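Local coordinates for protein D-hydantoinase (Ralstonia pickettii, PDB 1NFG) that probably catalyses the stereospecific hydrolysis of the cyclic amide bond of D-hydantoin derivatives, at a two-zinc centre in a TIM barrel, at residues I54-H59 against F373-Q378; R221-A226 against M248-R253; V340-M345 against M399-T404. One frame throughout, in Å; residues are numbered along the deposited sequence.

How the contacts relate
Contact 1 lies nearest the middle of the chain, its centre about 9 Å from the chain centre, and its touching residues are all buried; contacts 3 and 2, at about 15 Å and 22 Å, are mostly buried but reach the margin at exposed Met399 and partly exposed Arg253. Contact 1 backs a zinc-binding barrel strand with the residues that follow a helix. Contacts 1 and 3 touch through Arg343 and Val340 against Ile54, Asp55 and Thr58, and their strands 48-58 and 390-400 are neighbours. Contact 2, across the chain centre from contact 3, pairs two outer helices near another subunit. Contact 1 meets through apolar atoms; contacts 2 and 3 each add part of a charged side chain.

Contact 1: residues I54-H59 against F373-Q378; sequences IDVHTH and FGMFPQ. With ZN (zinc ion), chain E.
Ile54 opens the contact by placing CG2 against the CE methyl of Met375, 3.7 Å away. CG2 lies anti to the backbone N of Ile54, and the two side chains run past one another in opposite senses; the bend at chi3 of Met375 (-81°) swings its methyl onto the isoleucine. Asp55 points to another part of the fold. Its OD1 accepts the backbone N-H of His57 (OD1 to N 3.0 Å, 158° at the hydrogen) on the anti side, tilted out of the carboxylate plane, closing an Asx turn, while OD2 bonds to Ser312. Val56 then returns to the interface and sets its two methyls against the CD2 and CE2 atoms of Phe373, approaching the ring obliquely: CG1 is 3.5 Å from CD2 of Phe373, and CG2 is equally close to CE2 of Phe373. Phe373 directly follows helix 358-372, which ends in a Schellman motif with Gly374, at positive phi, as its C-prime residue; this turn carries the chain on to Met375. Beyond the packed residues, His57 and His59 bind zinc through NE2, at 2.4 Å for His57 and 2.3 Å for His59, with Asp313 and the carbamylated Lys148 completing the site. These histidines form the HxH motif at the C-terminal end of the first barrel strand of the amidohydrolase superfamily. The chemistry is therefore split along the segment: a buried, apolar part at Ile54 and Val56, meeting the turn after the helix through apolar contacts, and a polar end where Glu260, bonded to ND1, probably orients the ring of His57 and Asp55 holds its backbone N-H.

Contact 2: residues R221-A226 against M248-R253; sequences RALALA and MRAKSR
Leu223 and Ala250 meet where the two segments come nearest, their CA atoms 6.4 Å apart. CG of Leu223 is set anti to its own carbonyl carbon (chi1 -64°), and chi2 is near 166°; together they bring the isobutyl group around the single methyl of Ala250. CD1 of Leu223 is closest, at 3.7 Å from CB of Ala250, with CB of Leu223 at 3.9 Å from the same methyl, so the alanine sits against the branch of the leucine as well as its end. The same leucine also touches Ile233, Ile235 and Ala257 on the strands beneath. One turn further on, Arg253 folds back along its own helix. A bend at chi3 (-67°) turns one guanidinium face to CA of Ala250, which lies 3.6 Å from the plane and off-centre, and the group's edge to helix 212-229, where NH2 of Arg253 lies 4.3 Å from CA of Ala224. Its strongest polar partner is Glu227, bound to NE in a salt bridge that ties the two helices together and would partly counter the charge of the nearby Arg213 of the third subunit. Small and branched apolar residues below, with a long charged side chain along the partly exposed side, join neighbouring outer helices that flank strand 233-235 in the TIM barrel.

Contact 3: residues V340-M345 against M399-T404; sequences VEERLM and MVIEQT
Glu342 and Ile401 mark the closest backbone approach, at 8.2 Å between CA atoms, so the segments meet through side chains alone. Residues 340-342 have helical phi and psi and lead into the helix that continues through Met345; opposite them, strand 390-400 comes to its end and the chain passes through Ile401 into a short 3-10 segment at Gln403. Ile401 offers both branches to the glutamate. Its CD1 lies 4.1 Å from CG of Glu342, and its CG2 is 4.2 Å from that same methylene. Glu342 is bent at chi2 (92°), which turns the carboxylate away from the run of its aliphatic stem, and OE2 is hydrogen-bonded to Ser413. Strands 390-400 and 419-429 pair antiparallel, consistent with the small beta-sandwich domain that hydantoinases carry beside the barrel, and the contact joins the end of one of its strands to a helix beside the barrel. A turn along that helix, Met345 reaches the same patch: its CE is 4.4 Å from CD1 of Ile401, and its sulfur SD is 4.4 Å from SD of Met399. Met345 also packs on Trp393 and Pro424, while Met399 lies at the exposed margin and touches Val423.

Contact 1: residues I54-H59 against F373-Q378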
loop_
_atom_site.group_PDB
_atom_site.type_symbol
_atom_site.label_atom_id
_atom_site.label_comp_id
_atom_site.label_asym_id
_atom_site.label_seq_id
_atom_site.Cartn_x
_atom_site.Cartn_y
_atom_site.Cartn_z
ATOM N N ILE A 54 -24.018 -20.254 14.130
ATOM C CA ILE A 54 -23.244 -19.947 15.326
ATOM C C ILE A 54 -22.886 -18.467 15.348
ATOM O O ILE A 54 -22.018 -18.024 14.601
ATOM C CB ILE A 54 -21.957 -20.778 15.371
ATOM C CG1 ILE A 54 -22.315 -22.267 15.465
ATOM C CG2 ILE A 54 -21.102 -20.344 16.549
ATOM C CD1 ILE A 54 -21.119 -23.185 15.476
ATOM N N ASP A 55 -23.556 -17.708 16.214
ATOM C CA ASP A 55 -23.333 -16.270 16.312
ATOM C C ASP A 55 -22.410 -15.907 17.476
ATOM O O ASP A 55 -22.848 -15.831 18.622
ATOM C CB ASP A 55 -24.676 -15.563 16.474
ATOM C CG ASP A 55 -24.577 -14.087 16.242
ATOM O OD1 ASP A 55 -23.458 -13.541 16.378
ATOM O OD2 ASP A 55 -25.618 -13.471 15.934
ATOM N N VAL A 56 -21.136 -15.667 17.180
ATOM C CA VAL A 56 -20.169 -15.342 18.219
ATOM C C VAL A 56 -20.127 -13.876 18.648
ATOM O O VAL A 56 -19.170 -13.446 19.291
ATOM C CB VAL A 56 -18.742 -15.783 17.801
ATOM C CG1 VAL A 56 -18.754 -17.261 17.437
ATOM C CG2 VAL A 56 -18.235 -14.936 16.633
ATOM N N HIS A 57 -21.154 -13.105 18.313
ATOM C CA HIS A 57 -21.164 -11.701 18.711
ATOM C C HIS A 57 -22.564 -11.220 19.069
ATOM O O HIS A 57 -23.238 -10.589 18.250
ATOM C CB HIS A 57 -20.582 -10.828 17.595
ATOM C CG HIS A 57 -20.295 -9.415 18.010
ATOM N ND1 HIS A 57 -19.310 -8.652 17.415
ATOM C CD2 HIS A 57 -20.855 -8.626 18.958
ATOM C CE1 HIS A 57 -19.277 -7.459 17.982
ATOM N NE2 HIS A 57 -20.203 -7.418 18.921
ATOM N N THR A 58 -22.992 -11.514 20.296
ATOM C CA THR A 58 -24.310 -11.102 20.767
ATOM C C THR A 58 -24.275 -10.405 22.119
ATOM O O THR A 58 -23.363 -10.607 22.928
ATOM C CB THR A 58 -25.280 -12.301 20.908
ATOM O OG1 THR A 58 -24.720 -13.271 21.806
ATOM C CG2 THR A 58 -25.538 -12.943 19.567
ATOM N N HIS A 59 -25.289 -9.577 22.342
ATOM C CA HIS A 59 -25.473 -8.849 23.591
ATOM C C HIS A 59 -26.942 -9.093 23.903
ATOM O O HIS A 59 -27.761 -8.174 23.951
ATOM C CB HIS A 59 -25.196 -7.362 23.388
ATOM C CG HIS A 59 -23.800 -7.070 22.930
ATOM N ND1 HIS A 59 -22.688 -7.422 23.663
ATOM C CD2 HIS A 59 -23.337 -6.466 21.810
ATOM C CE1 HIS A 59 -21.599 -7.048 23.016
ATOM N NE2 HIS A 59 -21.965 -6.466 21.889
ATOM N N PHE A 373 -13.360 -20.012 17.858
ATOM C CA PHE A 373 -13.695 -19.955 19.273
ATOM C C PHE A 373 -13.779 -21.275 20.050
ATOM O O PHE A 373 -14.514 -21.385 21.027
ATOM C CB PHE A 373 -14.965 -19.124 19.427
ATOM C CG PHE A 373 -14.784 -17.701 18.986
ATOM C CD1 PHE A 373 -14.080 -16.797 19.784
ATOM C CD2 PHE A 373 -15.243 -17.276 17.741
ATOM C CE1 PHE A 373 -13.829 -15.487 19.349
ATOM C CE2 PHE A 373 -14.999 -15.969 17.291
ATOM C CZ PHE A 373 -14.288 -15.073 18.100
ATOM N N GLY A 374 -12.997 -22.256 19.608
ATOM C CA GLY A 374 -12.904 -23.556 20.259
ATOM C C GLY A 374 -14.138 -24.385 20.553
ATOM O O GLY A 374 -14.310 -24.849 21.677
ATOM N N MET A 375 -14.983 -24.592 19.550
ATOM C CA MET A 375 -16.196 -25.386 19.717
ATOM C C MET A 375 -16.287 -26.427 18.605
ATOM O O MET A 375 -17.299 -27.119 18.472
ATOM C CB MET A 375 -17.429 -24.490 19.648
ATOM C CG MET A 375 -17.433 -23.358 20.644
ATOM S SD MET A 375 -18.946 -22.406 20.511
ATOM C CE MET A 375 -18.573 -21.361 19.104
ATOM N N PHE A 376 -15.222 -26.523 17.814
ATOM C CA PHE A 376 -15.148 -27.443 16.682
ATOM C C PHE A 376 -14.359 -28.679 17.087
ATOM O O PHE A 376 -13.344 -28.569 17.766
ATOM C CB PHE A 376 -14.473 -26.712 15.506
ATOM C CG PHE A 376 -14.246 -27.559 14.286
ATOM C CD1 PHE A 376 -13.090 -28.320 14.155
ATOM C CD2 PHE A 376 -15.186 -27.585 13.258
ATOM C CE1 PHE A 376 -12.869 -29.104 13.003
ATOM C CE2 PHE A 376 -14.978 -28.361 12.110
ATOM C CZ PHE A 376 -13.816 -29.120 11.986
ATOM N N PRO A 377 -14.795 -29.874 16.649
ATOM C CA PRO A 377 -15.966 -30.139 15.803
ATOM C C PRO A 377 -17.290 -30.472 16.499
ATOM O O PRO A 377 -18.257 -30.851 15.826
ATOM C CB PRO A 377 -15.484 -31.279 14.920
ATOM C CG PRO A 377 -14.665 -32.074 15.865
ATOM C CD PRO A 377 -13.875 -31.029 16.632
ATOM N N GLN A 378 -17.345 -30.336 17.826
ATOM C CA GLN A 378 -18.588 -30.620 18.546
ATOM C C GLN A 378 -19.694 -29.794 17.911
ATOM O O GLN A 378 -20.807 -30.273 17.704
ATOM C CB GLN A 378 -18.483 -30.248 20.029
ATOM C CG GLN A 378 -19.744 -30.621 20.822
ATOM C CD GLN A 378 -19.786 -30.045 22.233
ATOM O OE1 GLN A 378 -18.778 -30.030 22.943
ATOM N NE2 GLN A 378 -20.964 -29.587 22.651
HETATM ZN ZN ZN E . -20.661 -5.482 20.229
#

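Contact 2: residues R221-A226 against M248-R253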
loop_
_atom_site.group_PDB
_atom_site.type_symbol
_atom_site.label_atom_id
_atom_site.label_comp_id
_atom_site.label_asym_id
_atom_site.label_seq_id
_atom_site.Cartn_x
_atom_site.Cartn_y
_atom_site.Cartn_z
ATOM N N ARG A 221 -3.763 0.444 15.641
ATOM C CA ARG A 221 -3.106 0.474 16.948
ATOM C C ARG A 221 -3.229 -0.876 17.663
ATOM O O ARG A 221 -2.234 -1.439 18.145
ATOM C CB ARG A 221 -3.721 1.594 17.797
ATOM C CG ARG A 221 -3.136 1.769 19.196
ATOM C CD ARG A 221 -3.136 3.248 19.574
ATOM N NE ARG A 221 -4.415 3.903 19.298
ATOM C CZ ARG A 221 -5.443 3.926 20.143
ATOM N NH1 ARG A 221 -5.343 3.332 21.335
ATOM N NH2 ARG A 221 -6.576 4.531 19.796
ATOM N N ALA A 222 -4.450 -1.399 17.723
ATOM C CA ALA A 222 -4.671 -2.680 18.372
ATOM C C ALA A 222 -3.771 -3.735 17.723
ATOM O O ALA A 222 -3.041 -4.458 18.407
ATOM C CB ALA A 222 -6.139 -3.076 18.254
ATOM N N LEU A 223 -3.804 -3.808 16.396
ATOM C CA LEU A 223 -2.991 -4.786 15.683
ATOM C C LEU A 223 -1.501 -4.586 15.952
ATOM O O LEU A 223 -0.746 -5.558 16.062
ATOM C CB LEU A 223 -3.292 -4.715 14.181
ATOM C CG LEU A 223 -4.737 -5.100 13.833
ATOM C CD1 LEU A 223 -5.081 -4.697 12.412
ATOM C CD2 LEU A 223 -4.912 -6.584 14.030
ATOM N N ALA A 224 -1.082 -3.328 16.067
ATOM C CA ALA A 224 0.317 -3.012 16.346
ATOM C C ALA A 224 0.693 -3.537 17.732
ATOM O O ALA A 224 1.762 -4.132 17.928
ATOM C CB ALA A 224 0.531 -1.509 16.277
ATOM N N LEU A 225 -0.198 -3.308 18.694
ATOM C CA LEU A 225 0.021 -3.770 20.060
ATOM C C LEU A 225 0.081 -5.294 20.082
ATOM O O LEU A 225 0.911 -5.886 20.780
ATOM C CB LEU A 225 -1.100 -3.257 20.974
ATOM C CG LEU A 225 -0.813 -1.990 21.799
ATOM C CD1 LEU A 225 0.429 -1.257 21.283
ATOM C CD2 LEU A 225 -2.044 -1.088 21.771
ATOM N N ALA A 226 -0.799 -5.930 19.313
ATOM C CA ALA A 226 -0.807 -7.389 19.237
ATOM C C ALA A 226 0.546 -7.839 18.680
ATOM O O ALA A 226 1.130 -8.814 19.152
ATOM C CB ALA A 226 -1.936 -7.861 18.340
ATOM N N MET A 248 -5.567 -6.098 6.890
ATOM C CA MET A 248 -4.812 -6.705 5.816
ATOM C C MET A 248 -3.312 -6.423 5.945
ATOM O O MET A 248 -2.484 -7.335 5.792
ATOM C CB MET A 248 -5.356 -6.211 4.481
ATOM C CG MET A 248 -5.784 -7.333 3.568
ATOM S SD MET A 248 -7.001 -8.459 4.286
ATOM C CE MET A 248 -8.466 -7.979 3.323
ATOM N N ARG A 249 -2.951 -5.176 6.246
ATOM C CA ARG A 249 -1.533 -4.842 6.386
ATOM C C ARG A 249 -0.923 -5.633 7.535
ATOM O O ARG A 249 0.200 -6.130 7.436
ATOM C CB ARG A 249 -1.345 -3.336 6.617
ATOM C CG ARG A 249 -1.897 -2.481 5.488
ATOM C CD ARG A 249 -1.828 -0.998 5.773
ATOM N NE ARG A 249 -0.501 -0.450 5.521
ATOM C CZ ARG A 249 0.228 0.177 6.435
ATOM N NH1 ARG A 249 -0.240 0.337 7.668
ATOM N NH2 ARG A 249 1.427 0.642 6.117
ATOM N N ALA A 250 -1.674 -5.762 8.623
ATOM C CA ALA A 250 -1.206 -6.508 9.781
ATOM C C ALA A 250 -0.957 -7.966 9.378
ATOM O O ALA A 250 0.101 -8.534 9.685
ATOM C CB ALA A 250 -2.237 -6.434 10.891
ATOM N N LYS A 251 -1.927 -8.570 8.685
ATOM C CA LYS A 251 -1.783 -9.962 8.250
ATOM C C LYS A 251 -0.516 -10.166 7.422
ATOM O O LYS A 251 0.177 -11.166 7.585
ATOM C CB LYS A 251 -2.997 -10.416 7.439
ATOM C CG LYS A 251 -4.246 -10.697 8.253
ATOM C CD LYS A 251 -5.428 -11.020 7.341
ATOM C CE LYS A 251 -6.708 -11.353 8.118
ATOM N NZ LYS A 251 -6.620 -12.610 8.913
ATOM N N SER A 252 -0.204 -9.223 6.540
ATOM C CA SER A 252 1.001 -9.349 5.723
ATOM C C SER A 252 2.289 -9.267 6.524
ATOM O O SER A 252 3.286 -9.878 6.154
ATOM C CB SER A 252 1.014 -8.289 4.636
ATOM O OG SER A 252 -0.007 -8.569 3.699
ATOM N N ARG A 253 2.276 -8.515 7.620
ATOM C CA ARG A 253 3.464 -8.396 8.451
ATOM C C ARG A 253 3.666 -9.657 9.276
ATOM O O ARG A 253 4.680 -9.802 9.943
ATOM C CB ARG A 253 3.340 -7.215 9.405
ATOM C CG ARG A 253 3.025 -5.901 8.739
ATOM C CD ARG A 253 3.522 -4.755 9.588
ATOM N NE ARG A 253 2.800 -4.628 10.848
ATOM C CZ ARG A 253 1.615 -4.036 10.972
ATOM N NH1 ARG A 253 1.013 -3.518 9.908
ATOM N NH2 ARG A 253 1.039 -3.948 12.167
#

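Contact 3: residues V340-M345 against M399-T404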
loop_
_atom_site.group_PDB
_atom_site.type_symbol
_atom_site.label_atom_id
_atom_site.label_comp_id
_atom_site.label_asym_id
_atom_site.label_seq_id
_atom_site.Cartn_x
_atom_site.Cartn_y
_atom_site.Cartn_z
ATOM N N VAL A 340 -30.008 -10.963 15.565
ATOM C CA VAL A 340 -29.630 -12.356 15.805
ATOM C C VAL A 340 -30.492 -13.337 15.013
ATOM O O VAL A 340 -30.015 -14.395 14.599
ATOM C CB VAL A 340 -29.701 -12.728 17.317
ATOM C CG1 VAL A 340 -31.148 -12.884 17.761
ATOM C CG2 VAL A 340 -28.907 -14.000 17.577
ATOM N N GLU A 341 -31.751 -12.978 14.782
ATOM C CA GLU A 341 -32.653 -13.859 14.049
ATOM C C GLU A 341 -32.486 -13.791 12.536
ATOM O O GLU A 341 -32.502 -14.818 11.861
ATOM C CB GLU A 341 -34.115 -13.551 14.391
ATOM C CG GLU A 341 -35.067 -14.674 13.974
ATOM C CD GLU A 341 -36.519 -14.393 14.306
ATOM O OE1 GLU A 341 -36.801 -13.895 15.418
ATOM O OE2 GLU A 341 -37.385 -14.682 13.452
ATOM N N GLU A 342 -32.321 -12.582 12.013
ATOM C CA GLU A 342 -32.183 -12.379 10.580
ATOM C C GLU A 342 -30.822 -12.736 9.992
ATOM O O GLU A 342 -30.710 -12.944 8.782
ATOM C CB GLU A 342 -32.502 -10.922 10.229
ATOM C CG GLU A 342 -33.879 -10.459 10.676
ATOM C CD GLU A 342 -33.884 -9.822 12.059
ATOM O OE1 GLU A 342 -33.160 -10.303 12.958
ATOM O OE2 GLU A 342 -34.634 -8.841 12.249
ATOM N N ARG A 343 -29.801 -12.835 10.842
ATOM C CA ARG A 343 -28.446 -13.114 10.371
ATOM C C ARG A 343 -28.311 -14.100 9.212
ATOM O O ARG A 343 -27.874 -13.716 8.130
ATOM C CB ARG A 343 -27.537 -13.565 11.523
ATOM C CG ARG A 343 -26.060 -13.656 11.103
ATOM C CD ARG A 343 -25.126 -14.095 12.226
ATOM N NE ARG A 343 -25.479 -15.405 12.761
ATOM C CZ ARG A 343 -24.644 -16.436 12.829
ATOM N NH1 ARG A 343 -23.398 -16.310 12.392
ATOM N NH2 ARG A 343 -25.053 -17.594 13.334
ATOM N N LEU A 344 -28.681 -15.359 9.423
ATOM C CA LEU A 344 -28.547 -16.358 8.365
ATOM C C LEU A 344 -29.262 -16.004 7.068
ATOM O O LEU A 344 -28.652 -16.032 5.999
ATOM C CB LEU A 344 -29.023 -17.738 8.840
ATOM C CG LEU A 344 -28.241 -18.491 9.921
ATOM C CD1 LEU A 344 -28.154 -19.943 9.534
ATOM C CD2 LEU A 344 -26.852 -17.933 10.084
ATOM N N MET A 345 -30.546 -15.677 7.141
ATOM C CA MET A 345 -31.275 -15.340 5.926
ATOM C C MET A 345 -30.586 -14.236 5.145
ATOM O O MET A 345 -30.405 -14.345 3.932
ATOM C CB MET A 345 -32.709 -14.921 6.243
ATOM C CG MET A 345 -33.626 -16.078 6.617
ATOM S SD MET A 345 -35.325 -15.531 6.881
ATOM C CE MET A 345 -35.163 -14.736 8.493
ATOM N N MET A 399 -39.993 -14.594 1.125
ATOM C CA MET A 399 -40.668 -13.934 2.230
ATOM C C MET A 399 -40.152 -12.524 2.467
ATOM O O MET A 399 -39.015 -12.200 2.125
ATOM C CB MET A 399 -40.459 -14.775 3.486
ATOM C CG MET A 399 -40.558 -14.035 4.795
ATOM S SD MET A 399 -39.633 -14.926 6.057
ATOM C CE MET A 399 -40.740 -16.313 6.341
ATOM N N VAL A 400 -41.001 -11.683 3.046
ATOM C CA VAL A 400 -40.613 -10.319 3.364
ATOM C C VAL A 400 -40.376 -10.269 4.859
ATOM O O VAL A 400 -41.234 -10.687 5.640
ATOM C CB VAL A 400 -41.714 -9.314 3.039
ATOM C CG1 VAL A 400 -41.312 -7.936 3.552
ATOM C CG2 VAL A 400 -41.959 -9.281 1.545
ATOM N N ILE A 401 -39.221 -9.759 5.265
ATOM C CA ILE A 401 -38.928 -9.678 6.684
ATOM C C ILE A 401 -39.731 -8.573 7.350
ATOM O O ILE A 401 -39.599 -7.398 7.013
ATOM C CB ILE A 401 -37.430 -9.453 6.936
ATOM C CG1 ILE A 401 -36.651 -10.666 6.424
ATOM C CG2 ILE A 401 -37.177 -9.231 8.425
ATOM C CD1 ILE A 401 -35.204 -10.681 6.816
ATOM N N GLU A 402 -40.581 -8.970 8.290
ATOM C CA GLU A 402 -41.414 -8.031 9.027
ATOM C C GLU A 402 -41.253 -8.346 10.505
ATOM O O GLU A 402 -41.299 -9.511 10.904
ATOM C CB GLU A 402 -42.878 -8.190 8.628
ATOM C CG GLU A 402 -43.102 -8.264 7.137
ATOM C CD GLU A 402 -44.539 -8.587 6.796
ATOM O OE1 GLU A 402 -45.368 -7.654 6.759
ATOM O OE2 GLU A 402 -44.843 -9.782 6.582
ATOM N N GLN A 403 -41.061 -7.306 11.312
ATOM C CA GLN A 403 -40.882 -7.484 12.746
ATOM C C GLN A 403 -42.066 -8.209 13.366
ATOM O O GLN A 403 -41.904 -8.938 14.345
ATOM C CB GLN A 403 -40.690 -6.131 13.425
ATOM C CG GLN A 403 -40.378 -6.215 14.908
ATOM C CD GLN A 403 -39.217 -7.139 15.205
ATOM O OE1 GLN A 403 -38.467 -7.525 14.304
ATOM N NE2 GLN A 403 -39.053 -7.494 16.476
ATOM N N THR A 404 -43.252 -8.011 12.793
ATOM C CA THR A 404 -44.459 -8.657 13.299
ATOM C C THR A 404 -44.347 -10.171 13.193
ATOM O O THR A 404 -45.060 -10.902 13.876
ATOM C CB THR A 404 -45.719 -8.209 12.525
ATOM O OG1 THR A 404 -45.579 -8.537 11.135
ATOM C CG2 THR A 404 -45.934 -6.718 12.678
#